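Side-chain contacts in alpha-fucosidase (PDB 2EAB), which probably releases alpha-1,2-linked L-fucose from glycans by hydrolysis, the chain being the catalytic piece of a larger bifidobacterial protein: residues L440-I445 with L528-A533; Y447-V452 with T473-G478; P454-A459 with L535-H540; G480-T485 with S539-N544. One frame throughout, in Å; residues are numbered along the deposited sequence.

Contact 1 of 4, residues L440-I445 with L528-A533; sequences LAEPLI and LDRVYA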
loop_
_atom_site.group_PDB
_atom_site.type_symbol
_atom_site.label_atom_id
_atom_site.label_comp_id
_atom_site.label_asym_id
_atom_site.label_seq_id
_atom_site.Cartn_x
_atom_site.Cartn_y
_atom_site.Cartn_z
ATOM N N LEU A 440 -1.805 2.238 11.300
ATOM C CA LEU A 440 -1.013 2.835 10.233
ATOM C C LEU A 440 -1.821 3.038 8.950
ATOM O O LEU A 440 -1.328 3.636 7.993
ATOM C CB LEU A 440 0.262 2.028 9.983
ATOM C CG LEU A 440 1.153 1.768 11.204
ATOM C CD1 LEU A 440 2.514 1.258 10.773
ATOM C CD2 LEU A 440 1.313 2.996 12.082
ATOM N N ALA A 441 -3.069 2.568 8.937
ATOM C CA ALA A 441 -3.990 2.857 7.840
ATOM C C ALA A 441 -4.592 4.255 7.936
ATOM O O ALA A 441 -5.208 4.727 6.980
ATOM C CB ALA A 441 -5.099 1.824 7.801
ATOM N N GLU A 442 -4.428 4.919 9.078
ATOM C CA GLU A 442 -5.058 6.225 9.287
ATOM C C GLU A 442 -4.828 7.226 8.140
ATOM O O GLU A 442 -5.786 7.842 7.677
ATOM C CB GLU A 442 -4.662 6.831 10.641
ATOM C CG GLU A 442 -5.228 8.236 10.917
ATOM C CD GLU A 442 -6.748 8.332 10.810
ATOM O OE1 GLU A 442 -7.452 7.343 11.119
ATOM O OE2 GLU A 442 -7.239 9.419 10.432
ATOM N N PRO A 443 -3.571 7.406 7.683
ATOM C CA PRO A 443 -3.402 8.362 6.580
ATOM C C PRO A 443 -4.137 7.978 5.292
ATOM O O PRO A 443 -4.495 8.866 4.522
ATOM C CB PRO A 443 -1.883 8.411 6.365
ATOM C CG PRO A 443 -1.363 7.182 6.993
ATOM C CD PRO A 443 -2.273 6.877 8.145
ATOM N N LEU A 444 -4.352 6.687 5.037
ATOM C CA LEU A 444 -5.179 6.305 3.892
ATOM C C LEU A 444 -6.628 6.737 4.096
ATOM O O LEU A 444 -7.260 7.252 3.177
ATOM C CB LEU A 444 -5.117 4.802 3.596
ATOM C CG LEU A 444 -5.941 4.391 2.368
ATOM C CD1 LEU A 444 -5.341 4.984 1.087
ATOM C CD2 LEU A 444 -6.068 2.883 2.277
ATOM N N ILE A 445 -7.166 6.524 5.295
ATOM C CA ILE A 445 -8.544 6.919 5.563
ATOM C C ILE A 445 -8.701 8.426 5.365
ATOM O O ILE A 445 -9.630 8.876 4.691
ATOM C CB ILE A 445 -9.018 6.504 6.977
ATOM C CG1 ILE A 445 -8.788 5.005 7.203
ATOM C CG2 ILE A 445 -10.493 6.860 7.171
ATOM C CD1 ILE A 445 -9.099 4.530 8.607
ATOM N N LEU A 528 -16.183 3.069 12.340
ATOM C CA LEU A 528 -17.461 2.748 11.717
ATOM C C LEU A 528 -18.156 3.994 11.173
ATOM O O LEU A 528 -18.640 3.993 10.043
ATOM C CB LEU A 528 -18.379 2.017 12.698
ATOM C CG LEU A 528 -19.800 1.695 12.233
ATOM C CD1 LEU A 528 -19.795 0.849 10.965
ATOM C CD2 LEU A 528 -20.529 0.975 13.352
ATOM N N ASP A 529 -18.217 5.053 11.977
ATOM C CA ASP A 529 -18.889 6.278 11.538
ATOM C C ASP A 529 -18.238 6.876 10.291
ATOM O O ASP A 529 -18.927 7.299 9.360
ATOM C CB ASP A 529 -18.933 7.314 12.660
ATOM C CG ASP A 529 -19.969 6.986 13.728
ATOM O OD1 ASP A 529 -20.718 5.993 13.574
ATOM O OD2 ASP A 529 -20.037 7.741 14.722
ATOM N N ARG A 530 -16.908 6.881 10.269
ATOM C CA ARG A 530 -16.152 7.447 9.148
ATOM C C ARG A 530 -16.304 6.622 7.879
ATOM O O ARG A 530 -16.496 7.178 6.793
ATOM C CB ARG A 530 -14.676 7.586 9.509
ATOM C CG ARG A 530 -14.424 8.631 10.570
ATOM C CD ARG A 530 -13.018 8.549 11.083
ATOM N NE ARG A 530 -12.050 9.073 10.121
ATOM C CZ ARG A 530 -10.735 8.903 10.225
ATOM N NH1 ARG A 530 -10.229 8.204 11.232
ATOM N NH2 ARG A 530 -9.918 9.425 9.320
ATOM N N VAL A 531 -16.224 5.302 8.002
ATOM C CA VAL A 531 -16.314 4.450 6.817
ATOM C C VAL A 531 -17.746 4.423 6.295
ATOM O O VAL A 531 -17.972 4.392 5.086
ATOM C CB VAL A 531 -15.730 3.020 7.032
ATOM C CG1 VAL A 531 -14.316 3.094 7.583
ATOM C CG2 VAL A 531 -16.602 2.176 7.952
ATOM N N TYR A 532 -18.718 4.449 7.203
ATOM C CA TYR A 532 -20.110 4.523 6.789
ATOM C C TYR A 532 -20.390 5.794 5.990
ATOM O O TYR A 532 -21.042 5.739 4.951
ATOM C CB TYR A 532 -21.078 4.417 7.975
ATOM C CG TYR A 532 -22.510 4.643 7.551
ATOM C CD1 TYR A 532 -23.186 3.690 6.793
ATOM C CD2 TYR A 532 -23.181 5.824 7.873
ATOM C CE1 TYR A 532 -24.490 3.896 6.370
ATOM C CE2 TYR A 532 -24.500 6.037 7.459
ATOM C CZ TYR A 532 -25.143 5.065 6.711
ATOM O OH TYR A 532 -26.437 5.248 6.286
ATOM N N ALA A 533 -19.919 6.936 6.487
ATOM C CA ALA A 533 -20.128 8.197 5.782
ATOM C C ALA A 533 -19.578 8.127 4.351
ATOM O O ALA A 533 -20.261 8.503 3.401
ATOM C CB ALA A 533 -19.520 9.364 6.557
#

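Contact 2 of 4, residues Y447-V452 with T473-G478; sequences YVEGLV and TPIGEG. With EDO (1,2-ethanediol), chain H.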
loop_
_atom_site.group_PDB
_atom_site.type_symbol
_atom_site.label_atom_id
_atom_site.label_comp_id
_atom_site.label_asym_id
_atom_site.label_seq_id
_atom_site.Cartn_x
_atom_site.Cartn_y
_atom_site.Cartn_z
ATOM N N TYR A 447 -6.817 10.321 3.548
ATOM C CA TYR A 447 -6.616 10.601 2.125
ATOM C C TYR A 447 -7.907 10.407 1.331
ATOM O O TYR A 447 -8.243 11.218 0.469
ATOM C CB TYR A 447 -5.511 9.706 1.563
ATOM C CG TYR A 447 -5.152 10.037 0.134
ATOM C CD1 TYR A 447 -4.323 11.119 -0.158
ATOM C CD2 TYR A 447 -5.652 9.279 -0.923
ATOM C CE1 TYR A 447 -3.993 11.439 -1.463
ATOM C CE2 TYR A 447 -5.335 9.596 -2.238
ATOM C CZ TYR A 447 -4.501 10.672 -2.499
ATOM O OH TYR A 447 -4.200 10.977 -3.810
ATOM N N VAL A 448 -8.622 9.324 1.622
ATOM C CA VAL A 448 -9.853 9.030 0.904
ATOM C C VAL A 448 -10.927 10.052 1.296
ATOM O O VAL A 448 -11.643 10.557 0.436
ATOM C CB VAL A 448 -10.289 7.561 1.111
ATOM C CG1 VAL A 448 -11.635 7.298 0.442
ATOM C CG2 VAL A 448 -9.228 6.624 0.533
ATOM N N GLU A 449 -11.000 10.399 2.584
ATOM C CA GLU A 449 -11.846 11.525 3.009
ATOM C C GLU A 449 -11.459 12.793 2.250
ATOM O O GLU A 449 -12.325 13.575 1.850
ATOM C CB GLU A 449 -11.765 11.746 4.520
ATOM C CG GLU A 449 -12.417 10.623 5.309
ATOM C CD GLU A 449 -12.160 10.681 6.805
ATOM O OE1 GLU A 449 -11.078 11.139 7.230
ATOM O OE2 GLU A 449 -13.041 10.215 7.565
ATOM N N GLY A 450 -10.158 12.963 2.026
ATOM C CA GLY A 450 -9.619 14.097 1.283
ATOM C C GLY A 450 -10.010 14.140 -0.185
ATOM O O GLY A 450 -9.917 15.189 -0.822
ATOM N N LEU A 451 -10.444 13.006 -0.734
ATOM C CA LEU A 451 -10.917 12.965 -2.113
ATOM C C LEU A 451 -12.342 13.477 -2.269
ATOM O O LEU A 451 -12.778 13.743 -3.386
ATOM C CB LEU A 451 -10.819 11.551 -2.686
ATOM C CG LEU A 451 -9.420 10.936 -2.778
ATOM C CD1 LEU A 451 -9.508 9.499 -3.263
ATOM C CD2 LEU A 451 -8.501 11.750 -3.684
ATOM N N VAL A 452 -13.084 13.625 -1.172
ATOM C CA VAL A 452 -14.506 13.935 -1.285
ATOM C C VAL A 452 -14.760 15.327 -1.866
ATOM O O VAL A 452 -15.493 15.454 -2.843
ATOM C CB VAL A 452 -15.264 13.695 0.039
ATOM C CG1 VAL A 452 -16.727 14.104 -0.092
ATOM C CG2 VAL A 452 -15.151 12.226 0.453
ATOM N N THR A 473 -21.486 20.640 3.275
ATOM C CA THR A 473 -22.208 19.362 3.240
ATOM C C THR A 473 -21.281 18.229 3.697
ATOM O O THR A 473 -20.290 17.935 3.022
ATOM C CB THR A 473 -22.772 19.081 1.824
ATOM O OG1 THR A 473 -23.700 20.114 1.477
ATOM C CG2 THR A 473 -23.495 17.741 1.762
ATOM N N PRO A 474 -21.582 17.596 4.852
ATOM C CA PRO A 474 -20.669 16.573 5.372
ATOM C C PRO A 474 -20.486 15.396 4.428
ATOM O O PRO A 474 -21.363 15.095 3.619
ATOM C CB PRO A 474 -21.358 16.098 6.657
ATOM C CG PRO A 474 -22.248 17.223 7.049
ATOM C CD PRO A 474 -22.733 17.801 5.750
ATOM N N ILE A 475 -19.338 14.738 4.545
ATOM C CA ILE A 475 -19.119 13.480 3.857
ATOM C C ILE A 475 -20.284 12.558 4.206
ATOM O O ILE A 475 -20.646 12.408 5.385
ATOM C CB ILE A 475 -17.792 12.835 4.278
ATOM C CG1 ILE A 475 -16.613 13.725 3.867
ATOM C CG2 ILE A 475 -17.656 11.448 3.658
ATOM C CD1 ILE A 475 -15.278 13.288 4.425
ATOM N N GLY A 476 -20.882 11.961 3.180
ATOM C CA GLY A 476 -22.043 11.101 3.374
ATOM C C GLY A 476 -23.337 11.721 2.895
ATOM O O GLY A 476 -24.276 11.007 2.545
ATOM N N GLU A 477 -23.381 13.053 2.878
ATOM C CA GLU A 477 -24.609 13.793 2.582
ATOM C C GLU A 477 -24.601 14.454 1.209
ATOM O O GLU A 477 -25.593 15.064 0.804
ATOM C CB GLU A 477 -24.875 14.843 3.668
ATOM C CG GLU A 477 -24.875 14.290 5.089
ATOM C CD GLU A 477 -25.781 13.092 5.250
ATOM O OE1 GLU A 477 -26.986 13.209 4.946
ATOM O OE2 GLU A 477 -25.287 12.029 5.683
ATOM N N GLY A 478 -23.491 14.320 0.491
ATOM C CA GLY A 478 -23.375 14.868 -0.858
ATOM C C GLY A 478 -23.886 13.907 -1.915
ATOM O O GLY A 478 -24.332 12.800 -1.605
HETATM C C1 EDO H . -8.956 17.781 1.222
HETATM O O1 EDO H . -10.235 17.556 0.600
HETATM C C2 EDO H . -9.084 18.296 2.705
HETATM O O2 EDO H . -9.989 19.392 2.692
#

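Contact 3 of 4, residues P454-A459 with L535-H540; sequences PGRVTA and LKEESH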
loop_
_atom_site.group_PDB
_atom_site.type_symbol
_atom_site.label_atom_id
_atom_site.label_comp_id
_atom_site.label_asym_id
_atom_site.label_seq_id
_atom_site.Cartn_x
_atom_site.Cartn_y
_atom_site.Cartn_z
ATOM N N PRO A 454 -12.680 17.599 -3.592
ATOM C CA PRO A 454 -12.326 17.718 -5.014
ATOM C C PRO A 454 -13.116 16.747 -5.896
ATOM O O PRO A 454 -13.496 17.094 -7.017
ATOM C CB PRO A 454 -10.827 17.404 -5.030
ATOM C CG PRO A 454 -10.584 16.604 -3.785
ATOM C CD PRO A 454 -11.524 17.179 -2.776
ATOM N N GLY A 455 -13.400 15.559 -5.372
ATOM C CA GLY A 455 -14.118 14.539 -6.127
ATOM C C GLY A 455 -15.558 14.898 -6.434
ATOM O O GLY A 455 -16.124 14.396 -7.406
ATOM N N ARG A 456 -16.160 15.762 -5.620
ATOM C CA ARG A 456 -17.506 16.255 -5.905
ATOM C C ARG A 456 -17.513 17.136 -7.158
ATOM O O ARG A 456 -18.502 17.170 -7.890
ATOM C CB ARG A 456 -18.086 17.000 -4.700
ATOM C CG ARG A 456 -18.576 16.074 -3.601
ATOM C CD ARG A 456 -18.882 16.842 -2.341
ATOM N NE ARG A 456 -19.454 15.999 -1.298
ATOM C CZ ARG A 456 -19.720 16.421 -0.065
ATOM N NH1 ARG A 456 -19.481 17.681 0.284
ATOM N NH2 ARG A 456 -20.246 15.586 0.817
ATOM N N VAL A 457 -16.411 17.844 -7.403
ATOM C CA VAL A 457 -16.256 18.623 -8.630
ATOM C C VAL A 457 -16.212 17.675 -9.829
ATOM O O VAL A 457 -16.924 17.872 -10.808
ATOM C CB VAL A 457 -14.987 19.514 -8.603
ATOM C CG1 VAL A 457 -14.888 20.358 -9.864
ATOM C CG2 VAL A 457 -14.982 20.415 -7.375
ATOM N N THR A 458 -15.396 16.630 -9.735
ATOM C CA THR A 458 -15.290 15.634 -10.794
ATOM C C THR A 458 -16.628 14.937 -11.042
ATOM O O THR A 458 -17.021 14.725 -12.191
ATOM C CB THR A 458 -14.200 14.614 -10.444
ATOM O OG1 THR A 458 -12.973 15.319 -10.222
ATOM C CG2 THR A 458 -13.991 13.618 -11.563
ATOM N N ALA A 459 -17.325 14.571 -9.967
ATOM C CA ALA A 459 -18.634 13.929 -10.072
ATOM C C ALA A 459 -19.639 14.810 -10.808
ATOM O O ALA A 459 -20.424 14.321 -11.621
ATOM C CB ALA A 459 -19.161 13.549 -8.701
ATOM N N LEU A 535 -18.921 5.398 2.520
ATOM C CA LEU A 535 -19.639 4.384 1.752
ATOM C C LEU A 535 -21.034 4.837 1.365
ATOM O O LEU A 535 -21.500 4.523 0.276
ATOM C CB LEU A 535 -19.706 3.066 2.520
ATOM C CG LEU A 535 -18.406 2.261 2.527
ATOM C CD1 LEU A 535 -18.424 1.231 3.632
ATOM C CD2 LEU A 535 -18.172 1.596 1.174
ATOM N N LYS A 536 -21.689 5.565 2.264
ATOM C CA LYS A 536 -23.035 6.067 2.019
ATOM C C LYS A 536 -23.047 6.958 0.776
ATOM O O LYS A 536 -23.876 6.778 -0.121
ATOM C CB LYS A 536 -23.523 6.850 3.236
ATOM C CG LYS A 536 -24.894 7.487 3.087
ATOM C CD LYS A 536 -25.237 8.304 4.330
ATOM C CE LYS A 536 -26.551 9.052 4.159
ATOM N NZ LYS A 536 -26.914 9.845 5.371
ATOM N N GLU A 537 -22.121 7.912 0.712
ATOM C CA GLU A 537 -22.116 8.853 -0.395
ATOM C C GLU A 537 -21.641 8.212 -1.704
ATOM O O GLU A 537 -22.184 8.526 -2.756
ATOM C CB GLU A 537 -21.318 10.116 -0.061
ATOM C CG GLU A 537 -21.224 11.100 -1.214
ATOM C CD GLU A 537 -20.837 12.512 -0.803
ATOM O OE1 GLU A 537 -20.839 12.851 0.406
ATOM O OE2 GLU A 537 -20.550 13.305 -1.716
ATOM N N GLU A 538 -20.645 7.329 -1.655
ATOM C CA GLU A 538 -20.218 6.668 -2.889
ATOM C C GLU A 538 -21.267 5.679 -3.405
ATOM O O GLU A 538 -21.434 5.520 -4.615
ATOM C CB GLU A 538 -18.839 6.016 -2.744
ATOM C CG GLU A 538 -18.217 5.576 -4.078
ATOM C CD GLU A 538 -17.791 6.735 -4.974
ATOM O OE1 GLU A 538 -17.876 7.903 -4.517
ATOM O OE2 GLU A 538 -17.378 6.474 -6.132
ATOM N N SER A 539 -21.981 5.017 -2.495
ATOM C CA SER A 539 -23.075 4.133 -2.897
ATOM C C SER A 539 -24.222 4.946 -3.493
ATOM O O SER A 539 -24.785 4.562 -4.518
ATOM C CB SER A 539 -23.555 3.265 -1.731
ATOM O OG SER A 539 -22.517 2.403 -1.303
ATOM N N HIS A 540 -24.548 6.074 -2.861
ATOM C CA HIS A 540 -25.526 7.000 -3.419
ATOM C C HIS A 540 -25.146 7.386 -4.848
ATOM O O HIS A 540 -25.982 7.381 -5.757
ATOM C CB HIS A 540 -25.611 8.261 -2.566
ATOM C CG HIS A 540 -26.652 9.223 -3.033
ATOM N ND1 HIS A 540 -26.393 10.256 -3.907
ATOM C CD2 HIS A 540 -27.975 9.280 -2.761
ATOM C CE1 HIS A 540 -27.515 10.918 -4.138
ATOM N NE2 HIS A 540 -28.488 10.343 -3.457
#

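Contact 4 of 4, residues G480-T485 with S539-N544; sequences GYMAHT and SHFYVN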
loop_
_atom_site.group_PDB
_atom_site.type_symbol
_atom_site.label_atom_id
_atom_site.label_comp_id
_atom_site.label_asym_id
_atom_site.label_seq_id
_atom_site.Cartn_x
_atom_site.Cartn_y
_atom_site.Cartn_z
ATOM N N GLY A 480 -22.075 12.624 -4.372
ATOM C CA GLY A 480 -21.051 11.700 -4.821
ATOM C C GLY A 480 -19.724 12.358 -5.103
ATOM O O GLY A 480 -19.648 13.542 -5.431
ATOM N N TYR A 481 -18.670 11.563 -4.976
ATOM C CA TYR A 481 -17.318 11.997 -5.282
ATOM C C TYR A 481 -16.691 10.968 -6.216
ATOM O O TYR A 481 -16.834 9.759 -6.022
ATOM C CB TYR A 481 -16.490 12.223 -4.000
ATOM C CG TYR A 481 -16.489 11.055 -3.037
ATOM C CD1 TYR A 481 -15.389 10.213 -2.942
ATOM C CD2 TYR A 481 -17.597 10.789 -2.226
ATOM C CE1 TYR A 481 -15.387 9.135 -2.069
ATOM C CE2 TYR A 481 -17.612 9.712 -1.354
ATOM C CZ TYR A 481 -16.504 8.888 -1.282
ATOM O OH TYR A 481 -16.501 7.814 -0.422
ATOM N N MET A 482 -16.029 11.473 -7.248
ATOM C CA MET A 482 -15.455 10.647 -8.288
ATOM C C MET A 482 -13.959 10.927 -8.369
ATOM O O MET A 482 -13.533 12.078 -8.309
ATOM C CB MET A 482 -16.134 10.968 -9.623
ATOM C CG MET A 482 -15.643 10.133 -10.790
ATOM S SD MET A 482 -16.328 10.700 -12.357
ATOM C CE MET A 482 -17.394 9.331 -12.826
ATOM N N ALA A 483 -13.173 9.859 -8.489
ATOM C CA ALA A 483 -11.738 9.959 -8.726
ATOM C C ALA A 483 -11.317 8.754 -9.550
ATOM O O ALA A 483 -12.067 7.779 -9.673
ATOM C CB ALA A 483 -10.959 10.036 -7.424
ATOM N N HIS A 484 -10.107 8.818 -10.093
ATOM C CA HIS A 484 -9.669 7.853 -11.081
ATOM C C HIS A 484 -8.338 7.199 -10.675
ATOM O O HIS A 484 -8.134 6.934 -9.491
ATOM C CB HIS A 484 -9.691 8.540 -12.445
ATOM C CG HIS A 484 -11.078 8.816 -12.925
ATOM N ND1 HIS A 484 -11.797 9.956 -12.619
ATOM C CD2 HIS A 484 -11.903 8.038 -13.657
ATOM C CE1 HIS A 484 -12.999 9.870 -13.168
ATOM N NE2 HIS A 484 -13.082 8.717 -13.807
ATOM N N THR A 485 -7.467 6.881 -11.634
ATOM C CA THR A 485 -6.228 6.163 -11.322
ATOM C C THR A 485 -5.149 7.079 -10.742
ATOM O O THR A 485 -4.681 6.878 -9.622
ATOM C CB THR A 485 -5.674 5.399 -12.550
ATOM O OG1 THR A 485 -6.579 4.346 -12.907
ATOM C CG2 THR A 485 -4.318 4.791 -12.243
ATOM N N SER A 539 -21.981 5.017 -2.495
ATOM C CA SER A 539 -23.075 4.133 -2.897
ATOM C C SER A 539 -24.222 4.946 -3.493
ATOM O O SER A 539 -24.785 4.562 -4.518
ATOM C CB SER A 539 -23.555 3.265 -1.731
ATOM O OG SER A 539 -22.517 2.403 -1.303
ATOM N N HIS A 540 -24.548 6.074 -2.861
ATOM C CA HIS A 540 -25.526 7.000 -3.419
ATOM C C HIS A 540 -25.146 7.386 -4.848
ATOM O O HIS A 540 -25.982 7.381 -5.757
ATOM C CB HIS A 540 -25.611 8.261 -2.566
ATOM C CG HIS A 540 -26.652 9.223 -3.033
ATOM N ND1 HIS A 540 -26.393 10.256 -3.907
ATOM C CD2 HIS A 540 -27.975 9.280 -2.761
ATOM C CE1 HIS A 540 -27.515 10.918 -4.138
ATOM N NE2 HIS A 540 -28.488 10.343 -3.457
ATOM N N PHE A 541 -23.873 7.720 -5.029
ATOM C CA PHE A 541 -23.338 8.142 -6.314
ATOM C C PHE A 541 -23.525 7.054 -7.361
ATOM O O PHE A 541 -24.064 7.310 -8.440
ATOM C CB PHE A 541 -21.857 8.504 -6.158
ATOM C CG PHE A 541 -21.193 8.951 -7.431
ATOM C CD1 PHE A 541 -21.725 9.994 -8.192
ATOM C CD2 PHE A 541 -20.024 8.337 -7.861
ATOM C CE1 PHE A 541 -21.105 10.401 -9.369
ATOM C CE2 PHE A 541 -19.391 8.750 -9.022
ATOM C CZ PHE A 541 -19.934 9.779 -9.788
ATOM N N TYR A 542 -23.109 5.835 -7.039
ATOM C CA TYR A 542 -23.223 4.750 -8.000
ATOM C C TYR A 542 -24.663 4.400 -8.317
ATOM O O TYR A 542 -25.021 4.253 -9.482
ATOM C CB TYR A 542 -22.390 3.527 -7.587
ATOM C CG TYR A 542 -21.078 3.558 -8.317
ATOM C CD1 TYR A 542 -20.014 4.331 -7.846
ATOM C CD2 TYR A 542 -20.923 2.884 -9.524
ATOM C CE1 TYR A 542 -18.820 4.409 -8.554
ATOM C CE2 TYR A 542 -19.738 2.956 -10.238
ATOM C CZ TYR A 542 -18.690 3.717 -9.744
ATOM O OH TYR A 542 -17.512 3.802 -10.443
ATOM N N VAL A 543 -25.495 4.290 -7.286
ATOM C CA VAL A 543 -26.902 3.942 -7.492
ATOM C C VAL A 543 -27.631 4.983 -8.345
ATOM O O VAL A 543 -28.376 4.632 -9.269
ATOM C CB VAL A 543 -27.639 3.728 -6.141
ATOM C CG1 VAL A 543 -29.164 3.733 -6.327
ATOM C CG2 VAL A 543 -27.175 2.441 -5.476
ATOM N N ASN A 544 -27.419 6.258 -8.032
ATOM C CA ASN A 544 -28.196 7.331 -8.648
ATOM C C ASN A 544 -27.655 7.872 -9.961
ATOM O O ASN A 544 -28.428 8.382 -10.779
ATOM C CB ASN A 544 -28.407 8.467 -7.651
ATOM C CG ASN A 544 -29.379 8.092 -6.565
ATOM O OD1 ASN A 544 -30.594 8.164 -6.756
ATOM N ND2 ASN A 544 -28.860 7.660 -5.427
#

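Contact 1 of 4, residues L440-I445 with L528-A533
R530 meets E442 end-on, its two terminal nitrogens each taking one carboxylate oxygen. NH1 of R530 lies 2.9 Å from OE1 of E442 in a bond that uses the syn lone pair, with the oxygen close to the guanidinium plane. The second bond, from R530 NH2 to E442 OE2, is also 2.9 Å but less straight, at 151°, in keeping with the 39° between the two planes. I445 comes in from a different direction: its CG2 methyl rests over one face of the guanidinium, near the rim, 3.4 Å from R530 NH2. The fork is thus gripped at its edge by charge and covered on one face by a methyl. These residues tie helix 442-450 to helix 525-546 inside the family 95 catalytic region, which in this family is an (alpha/alpha)6 barrel. Reach comes from both sides, since E442 carries CG anti to its own nitrogen and then bends at chi2 (55°), while R530 kinks at chi3. A leucine in place of R530 would probably leave the E442 carboxylate without its countercharge and the I445 methyl without the flat group beneath it. Further out, E449 one turn beyond I445 forms a second salt bridge to R530 NH2, so two acids hold the guanidinium. On the helix 525-546 side, V531 packs against V515 and Y516 of helix 507-520.

Contact 2 of 4, residues Y447-V452 with T473-G478
E449 is the first residue of 447-452 to meet the other segment, and it does so with its aliphatic stem: CB stands 3.8 Å from CD1 of I475, and CG is almost as near. The two side chains run about perpendicular, so the isoleucine tip abuts the flank of the glutamate rather than its end. The carboxylate itself is engaged with R530 of helix 525-546. G450 turns its carbonyl to a bound 1,2-ethanediol, probably picked up from the crystallisation liquor, whose O1 gives it a hydrogen bond of 2.8 Å; the same molecule is bonded to Y288 N. V452 then closes the contact. I475 CG1 rests over the V452 fork, 4.0 Å from both CG1 and CG2. I475 can meet both residues because its CG1 sits anti to the carbonyl carbon (chi1 -64°), which sends CG1 and CD1 to the junction where helix 442-450 gives way to helix 452-463. It projects from the second position of a type II turn, P474 to E477, in the loop following helix 452-463; G476 takes the third position with the positive phi that calls for glycine. L534 of helix 525-546 touches E449, V452 and I475 alike. With only carbon meeting carbon between the side chains, the fit is governed by shape and by the shielding of apolar surface, not by bond direction.

Contact 3 of 4, residues P454-A459 with L535-H540
R456 and E537 carry the whole touch between these helices, whose nearest CA atoms, those of the same two residues, are still 10.3 Å apart. The guanidinium presents its side: NE gives a hydrogen bond of 2.9 Å to E537 OE2, and NH2 one of 2.8 Å to E537 OE1, the latter nearly straight at 169°. Both oxygens use syn lone pairs and the two planes lie only 13° apart, an almost flat two-bond salt bridge. R456 reaches it fully stretched from CG to NE, and E537 is extended too. The pair is buried and binds helix 452-463 to helix 525-546, with the loop 473-478 threaded alongside. That loop shares the ions: P474 O accepts from R456 NH2, T473 O from R456 NH1, and G476 N donates to E537 OE1, which probably fixes the rotation of both groups. The outer side is partly exposed at V457 and K536, though K536 NZ is still held there by salt bridges to E477 and D601. Inside the second helix, S539 OG turns back onto L535 O at 2.8 Å, from the face of that carbonyl opposite to the one S539 N uses.

Contact 4 of 4, residues G480-T485 with S539-N544
F541 fits its ring against the extended chain of 480-482, with G480 at the base and M482 at the far end. The ring leaves the helix with CG anti to the backbone N (chi1 180°), and this carries it straight at the loop. G480 CA lies 3.6 Å from F541 CB and nearly as close to CG and CD1, an approach oblique to the ring. A side chain at G480 would run into CD1, and its backbone angles already demand glycine. Beyond it, Y481 passes its carbonyl O 3.9 Å from F541 CD2; its CB points away from 539-544, and the side chain runs to an earlier turn of the helix, where its OH bonds L534 O. The M482 and F541 side chains cross at about a right angle, and the methionine CE, brought round by the bend at chi3, meets the ring edge in its plane, 4.0 Å from F541 CZ. M546, further along the helix, touches both partners. With an alanine here in place of F541 the ring would be gone, which is likely to leave a gap between helix and M482, alongside the Y481 carbonyl, and to cost the methionine methyl the edge it rests against. Within the helix, N544 ND2 bonds H540 O at 2.9 Å, near a wider pi-type turn. This is a buried loop-to-helix junction, probably part of the helical barrel, away from the calcium sites.

Helix 525-546 is shared by contacts 1, 3 and 4, which follow one another along it, whereas contact 2 sets the loop 473-478 against the join between helices 442-450 and 452-463. Contacts 3 and 4 are buried, their centres about 4 Å apart, and they share S539 and H540; contacts 1 and 2 are only partly buried. Charge pairs carry 1 and 3, end-on in the first and side-on in the third, whereas 2 and 4 rest on apolar contact. The two kinds are interlocked: E449 links contacts 1 and 2, K536 and E477 link 2 and 3, and G455 O bonds M482 N between 3 and 4. The E442 side chain in contact 1 lies about 11 Å from a bound calcium ion.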